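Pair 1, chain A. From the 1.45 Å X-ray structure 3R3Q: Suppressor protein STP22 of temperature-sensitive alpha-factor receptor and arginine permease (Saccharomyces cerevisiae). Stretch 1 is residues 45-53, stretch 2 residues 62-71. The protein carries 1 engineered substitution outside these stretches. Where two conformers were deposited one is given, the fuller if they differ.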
# COMPACT_ATOMS: atom_id res chain seq x y z
N HIS A 45 -11.37 4.21 -2.72
CA HIS A 45 -12.26 4.41 -1.59
C HIS A 45 -12.23 3.26 -0.58
O HIS A 45 -12.77 3.38 0.52
CB HIS A 45 -13.69 4.63 -2.08
CG HIS A 45 -13.84 5.85 -2.94
ND1 HIS A 45 -14.80 5.97 -3.92
CD2 HIS A 45 -13.13 7.01 -2.97
CE1 HIS A 45 -14.69 7.15 -4.51
NE2 HIS A 45 -13.68 7.80 -3.95
N SER A 46 -11.60 2.15 -0.96
CA SER A 46 -11.47 0.99 -0.09
C SER A 46 -10.25 1.11 0.83
O SER A 46 -9.94 0.17 1.57
CB SER A 46 -11.36 -0.29 -0.91
OG SER A 46 -10.23 -0.22 -1.77
N LEU A 47 -9.57 2.25 0.76
CA LEU A 47 -8.40 2.50 1.59
C LEU A 47 -8.71 3.64 2.55
O LEU A 47 -9.51 4.52 2.23
CB LEU A 47 -7.19 2.85 0.72
CG LEU A 47 -6.64 1.72 -0.15
CD1 LEU A 47 -5.48 2.21 -1.01
CD2 LEU A 47 -6.21 0.53 0.68
N ARG A 48 -8.11 3.61 3.74
CA ARG A 48 -8.34 4.67 4.72
C ARG A 48 -7.08 4.88 5.55
O ARG A 48 -6.24 3.98 5.64
CB ARG A 48 -9.52 4.33 5.61
CG ARG A 48 -9.54 2.92 6.09
CD ARG A 48 -10.90 2.59 6.70
NE ARG A 48 -10.94 1.18 7.06
CZ ARG A 48 -11.27 0.21 6.21
NH1 ARG A 48 -11.26 -1.04 6.62
NH2 ARG A 48 -11.61 0.51 4.96
N PRO A 49 -6.93 6.07 6.15
CA PRO A 49 -5.68 6.40 6.85
C PRO A 49 -5.76 6.20 8.37
O PRO A 49 -6.84 6.27 8.98
CB PRO A 49 -5.50 7.89 6.55
CG PRO A 49 -6.93 8.40 6.53
CD PRO A 49 -7.79 7.26 5.97
N ARG A 50 -4.59 5.96 8.97
CA ARG A 50 -4.46 5.99 10.42
C ARG A 50 -3.00 6.26 10.76
O ARG A 50 -2.15 6.22 9.89
CB ARG A 50 -4.93 4.66 11.04
CG ARG A 50 -4.09 3.45 10.64
CD ARG A 50 -4.71 2.19 11.22
NE ARG A 50 -4.00 0.99 10.81
CZ ARG A 50 -4.48 -0.24 10.94
NH1 ARG A 50 -5.68 -0.42 11.46
NH2 ARG A 50 -3.77 -1.28 10.53
N THR A 51 -2.72 6.55 12.03
CA THR A 51 -1.33 6.67 12.45
C THR A 51 -1.00 5.52 13.39
O THR A 51 -1.84 5.12 14.20
CB THR A 51 -1.05 8.00 13.15
OG1 THR A 51 -2.13 8.30 14.04
CG2 THR A 51 -0.89 9.13 12.13
N ARG A 52 0.21 5.01 13.26
CA ARG A 52 0.65 3.88 14.06
C ARG A 52 2.13 3.99 14.34
O ARG A 52 2.87 4.54 13.53
CB ARG A 52 0.43 2.58 13.28
CG ARG A 52 -1.02 2.14 13.16
CD ARG A 52 -1.51 1.68 14.52
NE ARG A 52 -2.86 1.10 14.52
CZ ARG A 52 -3.98 1.81 14.66
NH1 ARG A 52 -5.16 1.20 14.69
NH2 ARG A 52 -3.93 3.14 14.75
N VAL A 53 2.56 3.45 15.47
CA VAL A 53 3.98 3.37 15.75
C VAL A 53 4.57 2.15 15.04
O VAL A 53 4.20 1.00 15.31
CB VAL A 53 4.25 3.28 17.26
CG1 VAL A 53 5.75 3.22 17.52
CG2 VAL A 53 3.66 4.47 17.97
N GLN A 62 8.82 4.38 15.45
CA GLN A 62 8.60 5.62 14.72
C GLN A 62 7.13 5.79 14.37
O GLN A 62 6.54 4.95 13.69
CB GLN A 62 9.43 5.63 13.44
CG GLN A 62 9.31 6.94 12.67
CD GLN A 62 10.09 6.92 11.38
OE1 GLN A 62 10.34 5.86 10.79
NE2 GLN A 62 10.46 8.10 10.91
N LEU A 63 6.53 6.88 14.84
CA LEU A 63 5.15 7.16 14.46
C LEU A 63 5.07 7.48 12.97
O LEU A 63 5.80 8.34 12.47
CB LEU A 63 4.65 8.35 15.27
CG LEU A 63 3.20 8.76 15.02
CD1 LEU A 63 2.25 7.69 15.53
CD2 LEU A 63 2.92 10.10 15.69
N LEU A 64 4.19 6.79 12.26
CA LEU A 64 4.04 6.99 10.83
C LEU A 64 2.58 6.99 10.42
O LEU A 64 1.73 6.43 11.11
CB LEU A 64 4.75 5.88 10.03
CG LEU A 64 6.28 5.85 10.07
CD1 LEU A 64 6.78 4.64 9.27
CD2 LEU A 64 6.88 7.12 9.51
N LEU A 65 2.30 7.61 9.29
CA LEU A 65 1.03 7.43 8.61
C LEU A 65 0.99 6.07 7.92
O LEU A 65 1.94 5.67 7.22
CB LEU A 65 0.82 8.54 7.58
CG LEU A 65 -0.41 8.45 6.68
CD1 LEU A 65 -1.67 8.78 7.46
CD2 LEU A 65 -0.24 9.41 5.51
N SER A 66 -0.13 5.37 8.11
CA SER A 66 -0.40 4.09 7.48
C SER A 66 -1.73 4.18 6.73
O SER A 66 -2.66 4.84 7.17
CB SER A 66 -0.43 2.98 8.53
OG SER A 66 -0.74 1.72 7.95
N ILE A 67 -1.81 3.53 5.58
CA ILE A 67 -3.04 3.50 4.79
C ILE A 67 -3.41 2.05 4.61
O ILE A 67 -2.59 1.25 4.17
CB ILE A 67 -2.85 4.21 3.45
CG1 ILE A 67 -2.68 5.72 3.70
CG2 ILE A 67 -4.06 3.98 2.53
CD1 ILE A 67 -2.16 6.48 2.49
N TYR A 68 -4.64 1.70 4.98
CA TYR A 68 -5.01 0.30 5.04
C TYR A 68 -6.39 0.08 4.44
O TYR A 68 -7.15 1.02 4.25
CB TYR A 68 -4.93 -0.21 6.49
CG TYR A 68 -6.06 0.30 7.37
CD1 TYR A 68 -7.11 -0.54 7.71
CD2 TYR A 68 -6.09 1.62 7.80
CE1 TYR A 68 -8.17 -0.09 8.48
CE2 TYR A 68 -7.15 2.08 8.58
CZ TYR A 68 -8.18 1.22 8.91
OH TYR A 68 -9.23 1.68 9.67
N GLY A 69 -6.71 -1.17 4.14
CA GLY A 69 -8.01 -1.48 3.57
C GLY A 69 -7.85 -2.66 2.66
O GLY A 69 -7.16 -3.63 3.00
N THR A 70 -8.48 -2.60 1.49
CA THR A 70 -8.43 -3.71 0.55
C THR A 70 -8.11 -3.22 -0.85
O THR A 70 -8.37 -2.06 -1.19
CB THR A 70 -9.76 -4.47 0.50
OG1 THR A 70 -10.79 -3.58 0.05
CG2 THR A 70 -10.15 -5.03 1.87
N ILE A 71 -7.56 -4.11 -1.67
CA ILE A 71 -7.38 -3.83 -3.08
C ILE A 71 -8.05 -4.91 -3.91
O ILE A 71 -8.20 -6.04 -3.45
CB ILE A 71 -5.91 -3.73 -3.46
CG1 ILE A 71 -5.20 -5.04 -3.13
CG2 ILE A 71 -5.26 -2.54 -2.73
CD1 ILE A 71 -3.90 -5.24 -3.87
O HOH W 1 -1.21 0.21 10.14

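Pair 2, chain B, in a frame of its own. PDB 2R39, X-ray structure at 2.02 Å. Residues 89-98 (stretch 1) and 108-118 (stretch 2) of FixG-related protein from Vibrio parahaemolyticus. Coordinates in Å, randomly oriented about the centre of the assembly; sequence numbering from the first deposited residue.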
# COMPACT_ATOMS: atom_id res chain seq x y z
N ASN B 89 15.05 -3.22 -10.85
CA ASN B 89 15.28 -3.85 -12.17
C ASN B 89 15.29 -2.81 -13.29
O ASN B 89 16.05 -2.93 -14.27
CB ASN B 89 14.20 -4.92 -12.44
CG ASN B 89 14.35 -6.15 -11.53
OD1 ASN B 89 15.41 -6.38 -10.93
ND2 ASN B 89 13.29 -6.94 -11.43
N SER B 90 14.45 -1.79 -13.12
CA SER B 90 14.28 -0.68 -14.07
C SER B 90 13.63 0.49 -13.34
O SER B 90 13.28 0.39 -12.17
CB SER B 90 13.38 -1.11 -15.21
OG SER B 90 12.09 -1.43 -14.71
N ALA B 91 13.45 1.61 -14.05
CA ALA B 91 12.92 2.82 -13.44
C ALA B 91 11.45 2.68 -13.05
O ALA B 91 10.98 3.40 -12.18
CB ALA B 91 13.11 4.02 -14.36
N ILE B 92 10.74 1.80 -13.73
CA ILE B 92 9.31 1.56 -13.43
C ILE B 92 9.06 0.13 -13.02
O ILE B 92 9.21 -0.80 -13.82
CB ILE B 92 8.37 1.89 -14.62
CG1 ILE B 92 8.59 3.32 -15.08
CG2 ILE B 92 6.87 1.65 -14.21
CD1 ILE B 92 8.11 3.60 -16.42
N THR B 93 8.63 -0.04 -11.77
CA THR B 93 8.29 -1.34 -11.26
C THR B 93 6.77 -1.46 -11.02
O THR B 93 6.17 -0.60 -10.34
CB THR B 93 9.06 -1.61 -9.95
OG1 THR B 93 10.46 -1.37 -10.17
CG2 THR B 93 8.88 -3.04 -9.48
N THR B 94 6.17 -2.52 -11.55
CA THR B 94 4.79 -2.87 -11.20
C THR B 94 4.73 -3.47 -9.82
O THR B 94 5.50 -4.39 -9.51
CB THR B 94 4.16 -3.86 -12.22
OG1 THR B 94 4.14 -3.23 -13.49
CG2 THR B 94 2.69 -4.18 -11.84
N ILE B 95 3.84 -2.93 -8.98
CA ILE B 95 3.67 -3.43 -7.63
C ILE B 95 2.18 -3.64 -7.40
O ILE B 95 1.36 -3.16 -8.18
CB ILE B 95 4.27 -2.44 -6.57
CG1 ILE B 95 3.60 -1.05 -6.68
CG2 ILE B 95 5.83 -2.30 -6.76
CD1 ILE B 95 3.88 -0.06 -5.49
N GLN B 96 1.84 -4.36 -6.34
CA GLN B 96 0.47 -4.48 -5.90
C GLN B 96 0.47 -4.25 -4.43
O GLN B 96 1.30 -4.83 -3.71
CB GLN B 96 -0.02 -5.91 -6.04
CG GLN B 96 -0.62 -6.29 -7.35
CD GLN B 96 -1.11 -7.71 -7.26
OE1 GLN B 96 -0.66 -8.47 -6.39
NE2 GLN B 96 -2.03 -8.07 -8.12
N PHE B 97 -0.47 -3.43 -3.97
CA PHE B 97 -0.79 -3.35 -2.56
C PHE B 97 -1.85 -4.40 -2.24
O PHE B 97 -2.78 -4.66 -3.05
CB PHE B 97 -1.28 -1.96 -2.22
CG PHE B 97 -0.19 -0.92 -2.28
CD1 PHE B 97 0.70 -0.77 -1.23
CD2 PHE B 97 -0.08 -0.07 -3.38
CE1 PHE B 97 1.71 0.19 -1.27
CE2 PHE B 97 0.92 0.90 -3.43
CZ PHE B 97 1.81 1.02 -2.37
N ILE B 98 -1.70 -5.02 -1.08
CA ILE B 98 -2.55 -6.14 -0.76
C ILE B 98 -3.14 -5.90 0.61
O ILE B 98 -2.40 -5.64 1.57
CB ILE B 98 -1.78 -7.46 -0.84
CG1 ILE B 98 -1.26 -7.65 -2.29
CG2 ILE B 98 -2.66 -8.66 -0.38
CD1 ILE B 98 0.03 -8.41 -2.37
N ILE B 108 -7.74 -8.09 -0.95
CA ILE B 108 -7.94 -7.22 -2.10
C ILE B 108 -6.55 -6.88 -2.58
O ILE B 108 -5.69 -6.56 -1.77
CB ILE B 108 -8.60 -5.87 -1.74
CG1 ILE B 108 -9.84 -6.06 -0.89
CG2 ILE B 108 -8.95 -5.07 -3.02
CD1 ILE B 108 -10.06 -4.92 0.03
N GLU B 109 -6.35 -6.92 -3.89
CA GLU B 109 -5.09 -6.52 -4.49
C GLU B 109 -5.38 -5.31 -5.34
O GLU B 109 -6.35 -5.29 -6.10
CB GLU B 109 -4.51 -7.63 -5.39
CG GLU B 109 -4.13 -8.92 -4.66
CD GLU B 109 -5.34 -9.76 -4.30
OE1 GLU B 109 -6.34 -9.74 -5.06
OE2 GLU B 109 -5.30 -10.44 -3.26
N VAL B 110 -4.54 -4.29 -5.21
CA VAL B 110 -4.65 -3.11 -6.07
C VAL B 110 -3.28 -2.85 -6.69
O VAL B 110 -2.28 -2.68 -5.97
CB VAL B 110 -5.14 -1.86 -5.26
CG1 VAL B 110 -5.35 -0.66 -6.19
CG2 VAL B 110 -6.45 -2.17 -4.52
N GLU B 111 -3.24 -2.82 -8.01
CA GLU B 111 -1.99 -2.63 -8.69
C GLU B 111 -1.59 -1.17 -8.66
O GLU B 111 -2.44 -0.31 -8.78
CB GLU B 111 -2.11 -3.11 -10.12
CG GLU B 111 -0.78 -3.13 -10.82
CD GLU B 111 -0.87 -3.71 -12.20
OE1 GLU B 111 -1.17 -4.92 -12.33
OE2 GLU B 111 -0.61 -2.96 -13.15
N SER B 112 -0.29 -0.89 -8.54
CA SER B 112 0.20 0.48 -8.59
C SER B 112 1.60 0.46 -9.20
O SER B 112 1.99 -0.50 -9.85
CB SER B 112 0.19 1.08 -7.17
OG SER B 112 0.60 2.44 -7.17
N ARG B 113 2.39 1.51 -8.95
CA ARG B 113 3.71 1.59 -9.58
C ARG B 113 4.74 2.07 -8.58
O ARG B 113 4.40 2.85 -7.72
CB ARG B 113 3.67 2.58 -10.75
CG ARG B 113 2.74 2.20 -11.92
CD ARG B 113 3.27 1.02 -12.74
NE ARG B 113 2.39 0.72 -13.88
CZ ARG B 113 1.41 -0.17 -13.86
NH1 ARG B 113 1.16 -0.85 -12.75
NH2 ARG B 113 0.66 -0.32 -14.94
N PHE B 114 5.99 1.60 -8.70
CA PHE B 114 7.10 2.25 -8.01
C PHE B 114 8.02 2.77 -9.10
O PHE B 114 8.46 2.01 -9.97
CB PHE B 114 7.89 1.31 -7.07
CG PHE B 114 8.94 2.05 -6.24
CD1 PHE B 114 8.61 2.58 -4.99
CD2 PHE B 114 10.22 2.30 -6.75
CE1 PHE B 114 9.56 3.30 -4.25
CE2 PHE B 114 11.16 3.02 -6.01
CZ PHE B 114 10.83 3.52 -4.78
N ILE B 115 8.30 4.07 -9.04
CA ILE B 115 9.01 4.75 -10.12
C ILE B 115 10.18 5.55 -9.56
O ILE B 115 10.03 6.33 -8.61
CB ILE B 115 8.04 5.62 -10.97
CG1 ILE B 115 6.83 4.79 -11.42
CG2 ILE B 115 8.75 6.24 -12.22
CD1 ILE B 115 5.74 5.60 -12.14
N LYS B 116 11.36 5.32 -10.16
CA LYS B 116 12.59 6.05 -9.84
C LYS B 116 12.68 7.35 -10.64
O LYS B 116 11.96 7.54 -11.61
CB LYS B 116 13.80 5.16 -10.11
CG LYS B 116 15.17 5.72 -9.65
CD LYS B 116 16.25 4.65 -9.78
CE LYS B 116 15.95 3.63 -10.90
NZ LYS B 116 16.88 2.45 -10.86
N LYS B 117 13.57 8.24 -10.20
CA LYS B 117 13.76 9.54 -10.86
C LYS B 117 14.21 9.42 -12.31
O LYS B 117 13.78 10.20 -13.17
CB LYS B 117 14.76 10.40 -10.09
CG LYS B 117 14.73 11.84 -10.52
CD LYS B 117 15.49 12.73 -9.58
CE LYS B 117 15.31 14.18 -9.98
NZ LYS B 117 15.96 15.09 -9.00
N LEU B 118 15.07 8.44 -12.59
CA LEU B 118 15.62 8.26 -13.93
C LEU B 118 15.63 6.80 -14.38
O LEU B 118 15.50 6.52 -15.57
CB LEU B 118 17.04 8.86 -14.04
CG LEU B 118 17.29 10.36 -13.83
CD1 LEU B 118 18.79 10.65 -13.91
CD2 LEU B 118 16.54 11.23 -14.85
OXT LEU B 118 15.77 5.89 -13.56
O HOH W 2 11.37 0.90 -10.25
O HOH W 3 -2.48 -6.58 -10.94

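The sharpest difference lies around one aromatic ring. In pair 1 the ring of Tyr A68 is held between two arginines of the facing strand. The guanidinium of Arg A50 lies flat on one face, with CZ of Arg A50 4.0 Å from the centroid of the Tyr A68 ring and the planes at 13°. This is a stack and a cation-pi contact. Arg A48 covers the opposite face through a CH-pi contact, its CG 3.8 Å from the centroid of the Tyr A68 ring. In pair 2 the matching positions are Phe B114, Ile B95 and Thr B93. No such sandwich forms. Phe B114 has chi1 t where Tyr A68 has p, and the end of its side chain leads away from the other strand. Its CB stays 4.2 Å from CG2 of Ile B95.

The shared frame is a pair of antiparallel strands, with N-to-C directions at 153° in pair 1 and 145° in pair 2. Fourteen central residues superpose with an RMSD of 0.8 Å. The hydrogen-bonded pairs coincide: Arg A48 with Tyr A68 matches Thr B93 with Phe B114, Arg A50 with Ser A66 matches Ile B95 with Ser B112, and Arg A52 with Leu A64 matches Phe B97 with Val B110. Each pair has two backbone hydrogen bonds. A further bond closes one end, from Thr A70 N to Ser A46 O at 3.1 Å and from Lys B116 N to Ala B91 O at 2.8 Å.

Both pairs have serine at one position, Ser A66 and Ser B112, but its surroundings differ. In pair 1, water 1 donates to Ser A66 OG at 2.7 Å and accepts from Arg A50 NE at 3.0 Å. In pair 2, CB of Ser B112 meets the edge of the Phe B97 ring, 3.8 Å from CE2 of Phe B97. Arg A52, which matches Phe B97, instead bonds its own strand, NH2 of Arg A52 to O of Thr A51 at 2.9 Å.

On the other face, pair 1 packs Pro A49 CB 4.0 Å from Leu A65 CD1. The matching Thr B94 sets CG2 3.6 Å from CD of Glu B111. That glutamate forms a salt bridge with Arg B113, OE2 of Glu B111 to NH1 of Arg B113 at 2.8 Å. Arg B113 takes the place of Ile A67, whose CG2 lies 3.8 Å from CB of Leu A47. Glu B111 and Arg B113 bring charge to positions that are aliphatic in pair 1. The side chain of Arg B113 still packs: its CD lies 3.9 Å from CG2 of Ile B92, which matches Leu A47.

Gly A69 has no counterpart. Its backbone angles call for glycine, and a CB would clash with Ser A46 O.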